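Local coordinates for mbSHANK1 protein (Monosiga brevicollis, PDB 6X23) that binds peptide ligands through its PDZ domain, here holding a GIRK3 peptide, and may serve as a receptor-scaffolding protein as SHANK family members do, at residues G25-A31 and Q43-D49; A40-W44 and S74-H78; A57-A61 and R95-R99. All blocks are in the same frame, centred on the assembly; numbering follows the deposited sequence.

Overall arrangement
From the N terminus, interaction 1 comes first: it pairs strand 26-29 with strand 44-48 and closes the loop between them, part of which is not modelled. Interaction 2 begins where interaction 1 ends, on the shared Gln43 and Trp44, and runs on to the start of helix 78-87. Interaction 3 opens at 57-61, after interaction 1 has closed, and ends on strand 91-99, crossing interaction 2. Interactions 1 and 3 are in series yet touch, because Leu59 packs on Phe26, Val45 and Val48. Together they tie the peptide-binding strand to helix 78-87 on one flank and to the larger sheet on the other.

Interaction 1. Residues G25-A31 and Q43-D49; sequences GFRLSGA and QWVRNVD
Phe26 and Val48 face each other as a non-hydrogen-bonded pair, and on this inner face the contact is tight. CB of Phe26 lies 3.4 Å from Val48 CG2, while the ring's CD2 is 3.9 Å from Val45 CG1. Phe26 CG sits between its own backbone N and carbonyl carbon (chi1 68°), a torsion that sets the ring across Val45 at about a right angle, with Leu28 CD1 at its edge. Leu28 in turn lays CD2 against Gln43 CB at 3.8 Å. Leu59 and Ala54 close over this apolar side.

The pair of strands is the hairpin-like beta-B/beta-C unit of the PDZ fold. Gly25 and Phe26 end its carboxylate-binding loop; the other edge of Arg27, Leu28 and Ser29 pairs with the bound peptide, which adds an antiparallel strand. Across the hairpin, Asp49 N bonds Gly25 O at 2.7 Å and Arg46 N bonds Arg27 O at 3.1 Å. A water donates to Gly25 O as well.

On the face of Ser29 and Trp44 the contact is looser: Trp44 is partly exposed, and the exposed Arg46 reaches over to Ser29. Arg46 bends at chi3 to bring NE to Ser29 OG, 3.1 Å away and close to the guanidinium plane, with 155° at the hydrogen. Trp44 CZ3 lies over one face of that guanidinium, and Arg46 also packs on an acidic side chain of the bound peptide. At the far end Gln43 NE2 reaches a lone pair of Ala31 O at 3.0 Å, while its OE1 is taken by His78.

Interaction 2. Residues A40-W44 and S74-H78; sequences AQGQW and SFWSH
His78 meets the amide of Gln43 along much of its side chain. Its CB already lies 3.3 Å from Gln43 OE1. With CG anti to the backbone N (chi1 -177°), the imidazole then runs past that oxygen: His78 CG is 3.4 Å from Gln43 OE1, and His78 ND1 donates to it at 2.7 Å. The oxygen lies at the ring edge, nearly in its plane; the donor is tilted out of the amide's carbonyl plane, and amide and imidazole stand 62° apart. On the far side of the ring, NE2 hydrogen-bonds a polar side chain of the bound peptide.

A histidine at the start of the second helix, gripping a ligand hydroxyl, is the hallmark of class I PDZ domains, and this arrangement is consistent with it. Gln43 thus probably acts as a second-shell residue that fixes the ring's rotation; if the ring is neutral, NE2 would be left to accept. Just before His78, Ser77 is the N-cap of the helix, its OG bonded to Lys80 N.

Farther from the groove the two loops meet through small groups. Ala40 CB rests on Ser74 O at 3.2 Å and against Phe75 CB at 3.6 Å. Gly42, at a positive phi of 113°, brings its CA within 3.2 Å of Ser74 O. Ser74 OG turns back to Asp72, while Ala40 borders the unmodelled part of its loop.

Interaction 3. Residues A57-A61 and R95-R99; sequences AGLQA and RIARR
A Schellman motif ends helix 53-57, the short first helix of the PDZ fold, and the turn it makes is pinned to the last strand of the domain. Gly58 supplies the positive phi (95°) that brings the chain out of the helix, and its carbonyl oxygen accepts a hydrogen bond from Arg98 NH2 at 3.0 Å. The donor lies in the carbonyl plane, although the oxygen is tilted from the guanidinium plane and the bond is bent, with 137° at the hydrogen.

Arg98 leaves the strand with CG anti to its backbone nitrogen and stays extended until chi3, where a turn of -57° brings the guanidinium against Gly58 and Gln60. Gln60 crosses it there at about a right angle. Gln60 OE1 stands 3.5 Å above the guanidinium plane of Arg98, over its centre, and Gln60 CG lies 3.4 Å from Arg98 NH2. The amide is turned steeply to the guanidinium, so the two groups are not stacked in parallel. The stronger partner of Arg98 is Asp63, whose OD2 forms a salt bridge with NH2 and also accepts the backbone N-H of Gln60, holding loop and arginine together.

Deeper in, Leu59 CD1 comes within 4.5 Å of Ile96 CG2, a light apolar touch. Leu59 also packs on Leu15 of strand 10-18 and on Val45 and Val48 of strand 44-48, while Ile96 leans on Leu65 in strand 64-68, which pairs with strand 91-99 on the side away from strand 10-18.

Interaction 1. Residues G25-A31 and Q43-D49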
ATOM      1  N   GLY A  25      -7.001   5.499   3.240  1.00 25.86           N
ATOM      2  CA  GLY A  25      -7.624   6.100   2.078  1.00 29.79           C
ATOM      3  C   GLY A  25      -7.206   5.534   0.732  1.00 32.80           C
ATOM      4  O   GLY A  25      -7.060   6.268  -0.252  1.00 27.70           O
ATOM      5  N   PHE A  26      -7.078   4.221   0.669  1.00 24.52           N
ATOM      6  CA  PHE A  26      -6.736   3.591  -0.617  1.00 24.70           C
ATOM      7  C   PHE A  26      -7.215   2.152  -0.609  1.00 33.88           C
ATOM      8  O   PHE A  26      -7.540   1.623   0.441  1.00 34.37           O
ATOM      9  CB  PHE A  26      -5.241   3.681  -0.909  1.00 23.72           C
ATOM     10  CG  PHE A  26      -4.345   2.865  -0.023  1.00 19.62           C
ATOM     11  CD1 PHE A  26      -3.912   3.350   1.189  1.00 21.63           C
ATOM     12  CD2 PHE A  26      -3.909   1.622  -0.409  1.00 21.78           C
ATOM     13  CE1 PHE A  26      -3.066   2.603   1.987  1.00 23.83           C
ATOM     14  CE2 PHE A  26      -3.064   0.880   0.392  1.00 24.82           C
ATOM     15  CZ  PHE A  26      -2.641   1.368   1.592  1.00 18.07           C
ATOM     16  N   ARG A  27      -7.303   1.551  -1.800  1.00 31.51           N
ATOM     17  CA  ARG A  27      -7.755   0.141  -1.940  1.00 37.78           C
ATOM     18  C   ARG A  27      -6.557  -0.711  -2.367  1.00 36.42           C
ATOM     19  O   ARG A  27      -6.005  -0.449  -3.454  1.00 38.03           O
ATOM     20  CB  ARG A  27      -8.894   0.045  -2.962  1.00 45.09           C
ATOM     21  CG  ARG A  27     -10.164   0.773  -2.547  1.00 57.20           C
ATOM     22  CD  ARG A  27     -10.986   1.222  -3.742  1.00 71.87           C
ATOM     23  NE  ARG A  27     -12.017   2.185  -3.381  1.00 71.89           N
ATOM     24  CZ  ARG A  27     -12.797   2.086  -2.310  1.00 70.79           C
ATOM     25  NH1 ARG A  27     -13.707   3.014  -2.067  1.00 74.09           N
ATOM     26  NH2 ARG A  27     -12.665   1.062  -1.487  1.00 73.54           N
ATOM     27  N   LEU A  28      -6.174  -1.691  -1.542  1.00 37.94           N
ATOM     28  CA  LEU A  28      -5.039  -2.516  -1.863  1.00 37.92           C
ATOM     29  C   LEU A  28      -5.542  -3.708  -2.664  1.00 42.76           C
ATOM     30  O   LEU A  28      -6.693  -4.116  -2.549  1.00 43.92           O
ATOM     31  CB  LEU A  28      -4.355  -2.952  -0.582  1.00 34.46           C
ATOM     32  CG  LEU A  28      -2.968  -3.496  -0.795  1.00 44.39           C
ATOM     33  CD1 LEU A  28      -2.044  -2.365  -1.255  1.00 33.18           C
ATOM     34  CD2 LEU A  28      -2.542  -4.124   0.509  1.00 37.27           C
ATOM     35  N   SER A  29      -4.697  -4.251  -3.508  1.00 42.72           N
ATOM     36  CA  SER A  29      -5.191  -5.248  -4.439  1.00 44.95           C
ATOM     37  C   SER A  29      -4.041  -6.152  -4.828  1.00 50.30           C
ATOM     38  O   SER A  29      -2.936  -5.667  -5.084  1.00 51.47           O
ATOM     39  CB  SER A  29      -5.773  -4.580  -5.678  1.00 47.78           C
ATOM     40  OG  SER A  29      -6.126  -5.545  -6.647  1.00 53.14           O
ATOM     41  N   GLY A  30      -4.285  -7.451  -4.862  1.00 50.56           N
ATOM     42  CA  GLY A  30      -3.221  -8.292  -5.366  1.00 49.94           C
ATOM     43  C   GLY A  30      -3.414  -9.734  -4.960  1.00 62.39           C
ATOM     44  O   GLY A  30      -4.535 -10.178  -4.711  1.00 62.73           O
ATOM     45  N   ALA A  31      -2.278 -10.425  -4.891  1.00 65.34           N
ATOM     46  CA  ALA A  31      -2.219 -11.875  -4.718  1.00 64.46           C
ATOM     47  C   ALA A  31      -2.966 -12.332  -3.472  1.00 71.36           C
ATOM     48  O   ALA A  31      -2.612 -11.947  -2.351  1.00 68.86           O
ATOM     49  CB  ALA A  31      -0.756 -12.318  -4.641  1.00 64.99           C
ATOM     50  N   GLN A  43       1.223  -7.165  -3.283  1.00 41.36           N
ATOM     51  CA  GLN A  43      -0.005  -6.388  -3.373  1.00 37.39           C
ATOM     52  C   GLN A  43       0.290  -5.037  -3.999  1.00 34.06           C
ATOM     53  O   GLN A  43       1.436  -4.638  -4.119  1.00 40.03           O
ATOM     54  CB  GLN A  43      -0.622  -6.191  -1.989  1.00 44.63           C
ATOM     55  CG  GLN A  43      -0.656  -7.447  -1.157  1.00 47.95           C
ATOM     56  CD  GLN A  43      -1.389  -8.563  -1.855  1.00 48.73           C
ATOM     57  OE1 GLN A  43      -2.587  -8.453  -2.133  1.00 44.28           O
ATOM     58  NE2 GLN A  43      -0.669  -9.635  -2.178  1.00 45.23           N
ATOM     59  N   TRP A  44      -0.757  -4.310  -4.378  1.00 35.44           N
ATOM     60  CA  TRP A  44      -0.522  -3.012  -4.996  1.00 39.27           C
ATOM     61  C   TRP A  44      -1.724  -2.087  -4.829  1.00 39.95           C
ATOM     62  O   TRP A  44      -2.846  -2.518  -4.560  1.00 43.36           O
ATOM     63  CB  TRP A  44      -0.158  -3.158  -6.473  1.00 41.72           C
ATOM     64  CG  TRP A  44      -1.129  -3.934  -7.273  1.00 49.48           C
ATOM     65  CD1 TRP A  44      -1.234  -5.292  -7.346  1.00 53.55           C
ATOM     66  CD2 TRP A  44      -2.125  -3.404  -8.157  1.00 55.72           C
ATOM     67  NE1 TRP A  44      -2.256  -5.641  -8.204  1.00 63.05           N
ATOM     68  CE2 TRP A  44      -2.813  -4.500  -8.719  1.00 59.27           C
ATOM     69  CE3 TRP A  44      -2.504  -2.109  -8.522  1.00 56.65           C
ATOM     70  CZ2 TRP A  44      -3.857  -4.339  -9.627  1.00 61.85           C
ATOM     71  CZ3 TRP A  44      -3.536  -1.950  -9.425  1.00 61.35           C
ATOM     72  CH2 TRP A  44      -4.204  -3.060  -9.965  1.00 68.49           C
ATOM     73  N   VAL A  45      -1.447  -0.795  -4.997  1.00 42.03           N
ATOM     74  CA  VAL A  45      -2.414   0.286  -4.826  1.00 40.14           C
ATOM     75  C   VAL A  45      -3.156   0.479  -6.146  1.00 41.99           C
ATOM     76  O   VAL A  45      -2.529   0.643  -7.199  1.00 44.11           O
ATOM     77  CB  VAL A  45      -1.698   1.582  -4.395  1.00 32.65           C
ATOM     78  CG1 VAL A  45      -2.711   2.673  -4.021  1.00 34.42           C
ATOM     79  CG2 VAL A  45      -0.722   1.315  -3.250  1.00 26.84           C
ATOM     80  N   ARG A  46      -4.465   0.218  -6.092  1.00 51.15           N
ATOM     81  CA  ARG A  46      -5.374   0.216  -7.276  1.00 57.63           C
ATOM     82  C   ARG A  46      -6.006   1.578  -7.500  1.00 53.02           C
ATOM     83  O   ARG A  46      -6.342   1.846  -8.656  1.00 65.20           O
ATOM     84  CB  ARG A  46      -6.495  -0.815  -7.150  1.00 58.41           C
ATOM     85  CG  ARG A  46      -7.035  -1.308  -8.487  1.00 64.10           C
ATOM     86  CD  ARG A  46      -7.723  -2.662  -8.411  1.00 71.49           C
ATOM     87  NE  ARG A  46      -7.032  -3.772  -9.057  1.00 76.65           N
ATOM     88  CZ  ARG A  46      -7.042  -4.016 -10.365  1.00 79.01           C
ATOM     89  NH1 ARG A  46      -6.396  -5.055 -10.859  1.00 73.58           N
ATOM     90  NH2 ARG A  46      -7.696  -3.220 -11.187  1.00 73.69           N
ATOM     91  N   ASN A  47      -6.158   2.355  -6.437  1.00 50.43           N
ATOM     92  CA  ASN A  47      -6.710   3.736  -6.462  1.00 49.87           C
ATOM     93  C   ASN A  47      -6.511   4.366  -5.084  1.00 35.42           C
ATOM     94  O   ASN A  47      -6.282   3.633  -4.155  1.00 33.84           O
ATOM     95  CB  ASN A  47      -8.170   3.813  -6.917  1.00 60.63           C
ATOM     96  CG  ASN A  47      -9.166   3.640  -5.797  1.00 62.55           C
ATOM     97  OD1 ASN A  47      -9.437   4.578  -5.061  1.00 62.06           O
ATOM     98  ND2 ASN A  47      -9.713   2.442  -5.675  1.00 63.99           N
ATOM     99  N   VAL A  48      -6.542   5.699  -4.985  1.00 31.05           N
ATOM    100  CA  VAL A  48      -6.293   6.369  -3.672  1.00 25.08           C
ATOM    101  C   VAL A  48      -7.244   7.561  -3.516  1.00 23.63           C
ATOM    102  O   VAL A  48      -7.408   8.313  -4.498  1.00 26.38           O
ATOM    103  CB  VAL A  48      -4.817   6.802  -3.551  1.00 23.27           C
ATOM    104  CG1 VAL A  48      -4.605   7.869  -2.487  1.00 24.63           C
ATOM    105  CG2 VAL A  48      -3.893   5.617  -3.311  1.00 25.48           C
ATOM    106  N   ASP A  49      -7.843   7.723  -2.329  1.00 27.11           N
ATOM    107  CA  ASP A  49      -8.751   8.843  -2.095  1.00 29.69           C
ATOM    108  C   ASP A  49      -8.001  10.160  -2.239  1.00 26.61           C
ATOM    109  O   ASP A  49      -7.137  10.451  -1.401  1.00 25.29           O
ATOM    110  CB  ASP A  49      -9.354   8.761  -0.703  1.00 26.72           C
ATOM    111  CG  ASP A  49     -10.167   7.534  -0.518  1.00 36.42           C
ATOM    112  OD1 ASP A  49     -10.536   6.942  -1.549  1.00 49.99           O
ATOM    113  OD2 ASP A  49     -10.415   7.151   0.645  1.00 42.86           O
TER
HETATM  114  O   HOH W   1      -6.066   8.924   0.320  1.00 19.90           O

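Interaction 2. Residues A40-W44 and S74-H78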
ATOM      1  N   ALA A  40       8.800 -12.919  -5.399  1.00 64.51           N
ATOM      2  CA  ALA A  40       7.361 -12.669  -5.350  1.00 62.64           C
ATOM      3  C   ALA A  40       6.985 -11.556  -6.318  1.00 64.69           C
ATOM      4  O   ALA A  40       7.649 -11.370  -7.342  1.00 69.44           O
ATOM      5  CB  ALA A  40       6.935 -12.315  -3.939  1.00 52.91           C
ATOM      6  N   GLN A  41       5.912 -10.829  -6.003  1.00 63.25           N
ATOM      7  CA  GLN A  41       5.629  -9.563  -6.673  1.00 63.68           C
ATOM      8  C   GLN A  41       4.880  -8.639  -5.715  1.00 58.75           C
ATOM      9  O   GLN A  41       5.381  -7.557  -5.388  1.00 59.58           O
ATOM     10  CB  GLN A  41       4.856  -9.783  -7.980  1.00 57.18           C
ATOM     11  CG  GLN A  41       4.789  -8.541  -8.878  1.00 59.95           C
ATOM     12  CD  GLN A  41       6.096  -8.249  -9.625  1.00 57.33           C
ATOM     13  OE1 GLN A  41       7.156  -8.763  -9.284  1.00 61.50           O
ATOM     14  NE2 GLN A  41       6.019  -7.394 -10.631  1.00 61.36           N
ATOM     15  N   GLY A  42       3.696  -9.047  -5.258  1.00 54.36           N
ATOM     16  CA  GLY A  42       3.088  -8.465  -4.075  1.00 49.38           C
ATOM     17  C   GLY A  42       1.823  -7.666  -4.368  1.00 54.75           C
ATOM     18  O   GLY A  42       1.392  -7.510  -5.511  1.00 63.14           O
ATOM     19  N   GLN A  43       1.223  -7.165  -3.283  1.00 41.36           N
ATOM     20  CA  GLN A  43      -0.005  -6.388  -3.373  1.00 37.39           C
ATOM     21  C   GLN A  43       0.290  -5.037  -3.999  1.00 34.06           C
ATOM     22  O   GLN A  43       1.436  -4.638  -4.119  1.00 40.03           O
ATOM     23  CB  GLN A  43      -0.622  -6.191  -1.989  1.00 44.63           C
ATOM     24  CG  GLN A  43      -0.656  -7.447  -1.157  1.00 47.95           C
ATOM     25  CD  GLN A  43      -1.389  -8.563  -1.855  1.00 48.73           C
ATOM     26  OE1 GLN A  43      -2.587  -8.453  -2.133  1.00 44.28           O
ATOM     27  NE2 GLN A  43      -0.669  -9.635  -2.178  1.00 45.23           N
ATOM     28  N   TRP A  44      -0.757  -4.310  -4.378  1.00 35.44           N
ATOM     29  CA  TRP A  44      -0.522  -3.012  -4.996  1.00 39.27           C
ATOM     30  C   TRP A  44      -1.724  -2.087  -4.829  1.00 39.95           C
ATOM     31  O   TRP A  44      -2.846  -2.518  -4.560  1.00 43.36           O
ATOM     32  CB  TRP A  44      -0.158  -3.158  -6.473  1.00 41.72           C
ATOM     33  CG  TRP A  44      -1.129  -3.934  -7.273  1.00 49.48           C
ATOM     34  CD1 TRP A  44      -1.234  -5.292  -7.346  1.00 53.55           C
ATOM     35  CD2 TRP A  44      -2.125  -3.404  -8.157  1.00 55.72           C
ATOM     36  NE1 TRP A  44      -2.256  -5.641  -8.204  1.00 63.05           N
ATOM     37  CE2 TRP A  44      -2.813  -4.500  -8.719  1.00 59.27           C
ATOM     38  CE3 TRP A  44      -2.504  -2.109  -8.522  1.00 56.65           C
ATOM     39  CZ2 TRP A  44      -3.857  -4.339  -9.627  1.00 61.85           C
ATOM     40  CZ3 TRP A  44      -3.536  -1.950  -9.425  1.00 61.35           C
ATOM     41  CH2 TRP A  44      -4.204  -3.060  -9.965  1.00 68.49           C
ATOM     42  N   SER A  74       6.451  -8.393   0.535  1.00 36.41           N
ATOM     43  CA  SER A  74       6.246  -8.557  -0.899  1.00 40.78           C
ATOM     44  C   SER A  74       5.720  -9.943  -1.273  1.00 46.70           C
ATOM     45  O   SER A  74       5.188 -10.121  -2.372  1.00 49.53           O
ATOM     46  CB  SER A  74       7.558  -8.286  -1.616  1.00 36.82           C
ATOM     47  OG  SER A  74       8.624  -8.909  -0.913  1.00 40.76           O
ATOM     48  N   PHE A  75       5.831 -10.912  -0.373  1.00 49.65           N
ATOM     49  CA  PHE A  75       5.494 -12.307  -0.624  1.00 44.32           C
ATOM     50  C   PHE A  75       4.362 -12.799   0.274  1.00 44.66           C
ATOM     51  O   PHE A  75       4.301 -13.981   0.600  1.00 45.92           O
ATOM     52  CB  PHE A  75       6.726 -13.180  -0.413  1.00 44.92           C
ATOM     53  CG  PHE A  75       7.167 -13.258   1.023  1.00 50.05           C
ATOM     54  CD1 PHE A  75       7.606 -12.121   1.700  1.00 52.59           C
ATOM     55  CD2 PHE A  75       7.160 -14.467   1.698  1.00 45.70           C
ATOM     56  CE1 PHE A  75       8.018 -12.189   3.027  1.00 49.13           C
ATOM     57  CE2 PHE A  75       7.577 -14.542   3.014  1.00 49.57           C
ATOM     58  CZ  PHE A  75       8.002 -13.401   3.680  1.00 47.79           C
ATOM     59  N   TRP A  76       3.472 -11.918   0.697  1.00 39.13           N
ATOM     60  CA  TRP A  76       2.447 -12.301   1.649  1.00 34.65           C
ATOM     61  C   TRP A  76       1.112 -12.476   0.949  1.00 44.54           C
ATOM     62  O   TRP A  76       0.943 -12.150  -0.229  1.00 49.87           O
ATOM     63  CB  TRP A  76       2.303 -11.256   2.745  1.00 35.30           C
ATOM     64  CG  TRP A  76       3.407 -11.197   3.710  1.00 31.73           C
ATOM     65  CD1 TRP A  76       4.641 -11.740   3.583  1.00 36.01           C
ATOM     66  CD2 TRP A  76       3.381 -10.538   4.973  1.00 27.50           C
ATOM     67  NE1 TRP A  76       5.398 -11.454   4.697  1.00 36.39           N
ATOM     68  CE2 TRP A  76       4.634 -10.722   5.567  1.00 33.55           C
ATOM     69  CE3 TRP A  76       2.421  -9.803   5.650  1.00 32.50           C
ATOM     70  CZ2 TRP A  76       4.945 -10.201   6.810  1.00 36.01           C
ATOM     71  CZ3 TRP A  76       2.731  -9.294   6.875  1.00 35.58           C
ATOM     72  CH2 TRP A  76       3.978  -9.491   7.446  1.00 27.60           C
ATOM     73  N   SER A  77       0.153 -13.000   1.705  1.00 43.37           N
ATOM     74  CA  SER A  77      -1.226 -13.083   1.263  1.00 44.44           C
ATOM     75  C   SER A  77      -1.896 -11.726   1.380  1.00 45.43           C
ATOM     76  O   SER A  77      -1.539 -10.910   2.233  1.00 43.51           O
ATOM     77  CB  SER A  77      -1.991 -14.068   2.124  1.00 45.18           C
ATOM     78  OG  SER A  77      -1.989 -13.582   3.454  1.00 42.23           O
ATOM     79  N   HIS A  78      -2.910 -11.505   0.542  1.00 49.87           N
ATOM     80  CA  HIS A  78      -3.631 -10.242   0.592  1.00 47.00           C
ATOM     81  C   HIS A  78      -4.181  -9.947   1.977  1.00 42.38           C
ATOM     82  O   HIS A  78      -4.266  -8.780   2.366  1.00 46.35           O
ATOM     83  CB  HIS A  78      -4.780 -10.225  -0.415  1.00 53.36           C
ATOM     84  CG  HIS A  78      -5.520  -8.921  -0.460  1.00 48.94           C
ATOM     85  ND1 HIS A  78      -5.068  -7.828  -1.170  1.00 50.42           N
ATOM     86  CD2 HIS A  78      -6.687  -8.537   0.113  1.00 54.07           C
ATOM     87  CE1 HIS A  78      -5.922  -6.827  -1.029  1.00 48.95           C
ATOM     88  NE2 HIS A  78      -6.916  -7.233  -0.260  1.00 49.54           N
TER

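Interaction 3. Residues A57-A61 and R95-R99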
ATOM      1  N   ALA A  57       0.111  11.753   1.705  1.00 21.55           N
ATOM      2  CA  ALA A  57       1.490  11.330   1.863  1.00 22.31           C
ATOM      3  C   ALA A  57       2.130  10.934   0.546  1.00 24.09           C
ATOM      4  O   ALA A  57       3.325  10.620   0.516  1.00 29.92           O
ATOM      5  CB  ALA A  57       1.574  10.181   2.852  1.00 26.98           C
ATOM      6  N   GLY A  58       1.376  10.938  -0.547  1.00 32.50           N
ATOM      7  CA  GLY A  58       1.966  10.720  -1.852  1.00 26.48           C
ATOM      8  C   GLY A  58       1.930   9.300  -2.338  1.00 19.67           C
ATOM      9  O   GLY A  58       2.685   8.951  -3.250  1.00 23.03           O
ATOM     10  N   LEU A  59       1.109   8.458  -1.737  1.00 16.15           N
ATOM     11  CA  LEU A  59       0.828   7.165  -2.333  1.00 23.22           C
ATOM     12  C   LEU A  59       0.116   7.399  -3.658  1.00 26.44           C
ATOM     13  O   LEU A  59      -0.689   8.322  -3.778  1.00 24.93           O
ATOM     14  CB  LEU A  59      -0.041   6.328  -1.386  1.00 19.60           C
ATOM     15  CG  LEU A  59      -0.100   4.869  -1.803  1.00 24.18           C
ATOM     16  CD1 LEU A  59       1.274   4.239  -1.602  1.00 16.24           C
ATOM     17  CD2 LEU A  59      -1.162   4.113  -1.037  1.00 24.01           C
ATOM     18  N   GLN A  60       0.434   6.606  -4.674  1.00 21.01           N
ATOM     19  CA  GLN A  60      -0.249   6.781  -5.946  1.00 30.05           C
ATOM     20  C   GLN A  60      -0.692   5.438  -6.489  1.00 35.28           C
ATOM     21  O   GLN A  60      -0.086   4.401  -6.210  1.00 30.54           O
ATOM     22  CB  GLN A  60       0.625   7.467  -7.001  1.00 24.49           C
ATOM     23  CG  GLN A  60       1.490   8.561  -6.469  1.00 30.53           C
ATOM     24  CD  GLN A  60       2.010   9.466  -7.568  1.00 33.31           C
ATOM     25  OE1 GLN A  60       3.090   9.263  -8.105  1.00 39.71           O
ATOM     26  NE2 GLN A  60       1.225  10.470  -7.909  1.00 45.11           N
ATOM     27  N   ALA A  61      -1.735   5.479  -7.315  1.00 34.25           N
ATOM     28  CA  ALA A  61      -2.224   4.264  -7.947  1.00 37.23           C
ATOM     29  C   ALA A  61      -1.086   3.596  -8.698  1.00 36.17           C
ATOM     30  O   ALA A  61      -0.252   4.263  -9.315  1.00 35.18           O
ATOM     31  CB  ALA A  61      -3.381   4.582  -8.893  1.00 42.99           C
ATOM     32  N   ARG A  95       7.262   0.945   2.216  1.00 16.17           N
ATOM     33  CA  ARG A  95       8.193   1.080   1.107  1.00 17.42           C
ATOM     34  C   ARG A  95       7.538   0.466  -0.121  1.00 16.33           C
ATOM     35  O   ARG A  95       7.013  -0.645  -0.051  1.00 24.05           O
ATOM     36  CB  ARG A  95       9.516   0.389   1.412  1.00 18.82           C
ATOM     37  CG  ARG A  95      10.570   0.531   0.331  1.00 17.21           C
ATOM     38  CD  ARG A  95      11.841  -0.094   0.793  1.00 15.02           C
ATOM     39  NE  ARG A  95      12.941   0.287  -0.078  1.00 21.05           N
ATOM     40  CZ  ARG A  95      14.188  -0.138   0.103  1.00 26.00           C
ATOM     41  NH1 ARG A  95      14.458  -0.958   1.114  1.00 18.54           N
ATOM     42  NH2 ARG A  95      15.159   0.243  -0.726  1.00 23.64           N
ATOM     43  N   ILE A  96       7.558   1.180  -1.237  1.00 14.81           N
ATOM     44  CA  ILE A  96       6.842   0.766  -2.436  1.00 20.77           C
ATOM     45  C   ILE A  96       7.737   0.898  -3.658  1.00 23.19           C
ATOM     46  O   ILE A  96       8.753   1.589  -3.644  1.00 24.01           O
ATOM     47  CB  ILE A  96       5.559   1.580  -2.651  1.00 23.49           C
ATOM     48  CG1 ILE A  96       5.891   3.085  -2.689  1.00 18.65           C
ATOM     49  CG2 ILE A  96       4.528   1.180  -1.607  1.00 22.91           C
ATOM     50  CD1 ILE A  96       5.994   3.682  -4.113  1.00 21.57           C
ATOM     51  N   ALA A  97       7.295   0.255  -4.738  1.00 28.47           N
ATOM     52  CA  ALA A  97       7.949   0.321  -6.041  1.00 30.61           C
ATOM     53  C   ALA A  97       7.010   1.001  -7.028  1.00 28.60           C
ATOM     54  O   ALA A  97       5.825   0.669  -7.090  1.00 31.86           O
ATOM     55  CB  ALA A  97       8.343  -1.077  -6.530  1.00 30.16           C
ATOM     56  N   ARG A  98       7.543   1.948  -7.794  1.00 29.02           N
ATOM     57  CA  ARG A  98       6.754   2.853  -8.611  1.00 23.83           C
ATOM     58  C   ARG A  98       7.324   2.898 -10.015  1.00 32.60           C
ATOM     59  O   ARG A  98       8.531   3.068 -10.200  1.00 34.56           O
ATOM     60  CB  ARG A  98       6.744   4.262  -7.993  1.00 25.44           C
ATOM     61  CG  ARG A  98       6.332   5.373  -8.885  1.00 24.98           C
ATOM     62  CD  ARG A  98       6.185   6.632  -8.074  1.00 30.17           C
ATOM     63  NE  ARG A  98       5.224   6.481  -6.976  1.00 29.10           N
ATOM     64  CZ  ARG A  98       5.141   7.306  -5.925  1.00 31.48           C
ATOM     65  NH1 ARG A  98       5.967   8.339  -5.806  1.00 28.92           N
ATOM     66  NH2 ARG A  98       4.229   7.107  -4.980  1.00 31.57           N
ATOM     67  N   ARG A  99       6.447   2.740 -10.994  1.00 32.32           N
ATOM     68  CA  ARG A  99       6.842   2.817 -12.388  1.00 36.94           C
ATOM     69  C   ARG A  99       7.535   4.138 -12.654  1.00 34.85           C
ATOM     70  O   ARG A  99       7.073   5.176 -12.199  1.00 42.58           O
ATOM     71  CB  ARG A  99       5.605   2.700 -13.270  1.00 49.28           C
ATOM     72  CG  ARG A  99       4.741   4.001 -13.418  1.00 61.36           C
ATOM     73  CD  ARG A  99       4.248   4.798 -12.142  1.00 53.72           C
ATOM     74  NE  ARG A  99       4.059   6.222 -12.496  1.00 56.81           N
ATOM     75  CZ  ARG A  99       5.006   7.174 -12.372  1.00 58.73           C
ATOM     76  NH1 ARG A  99       6.177   6.892 -11.817  1.00 48.93           N
ATOM     77  NH2 ARG A  99       4.792   8.444 -12.764  1.00 70.69           N
TER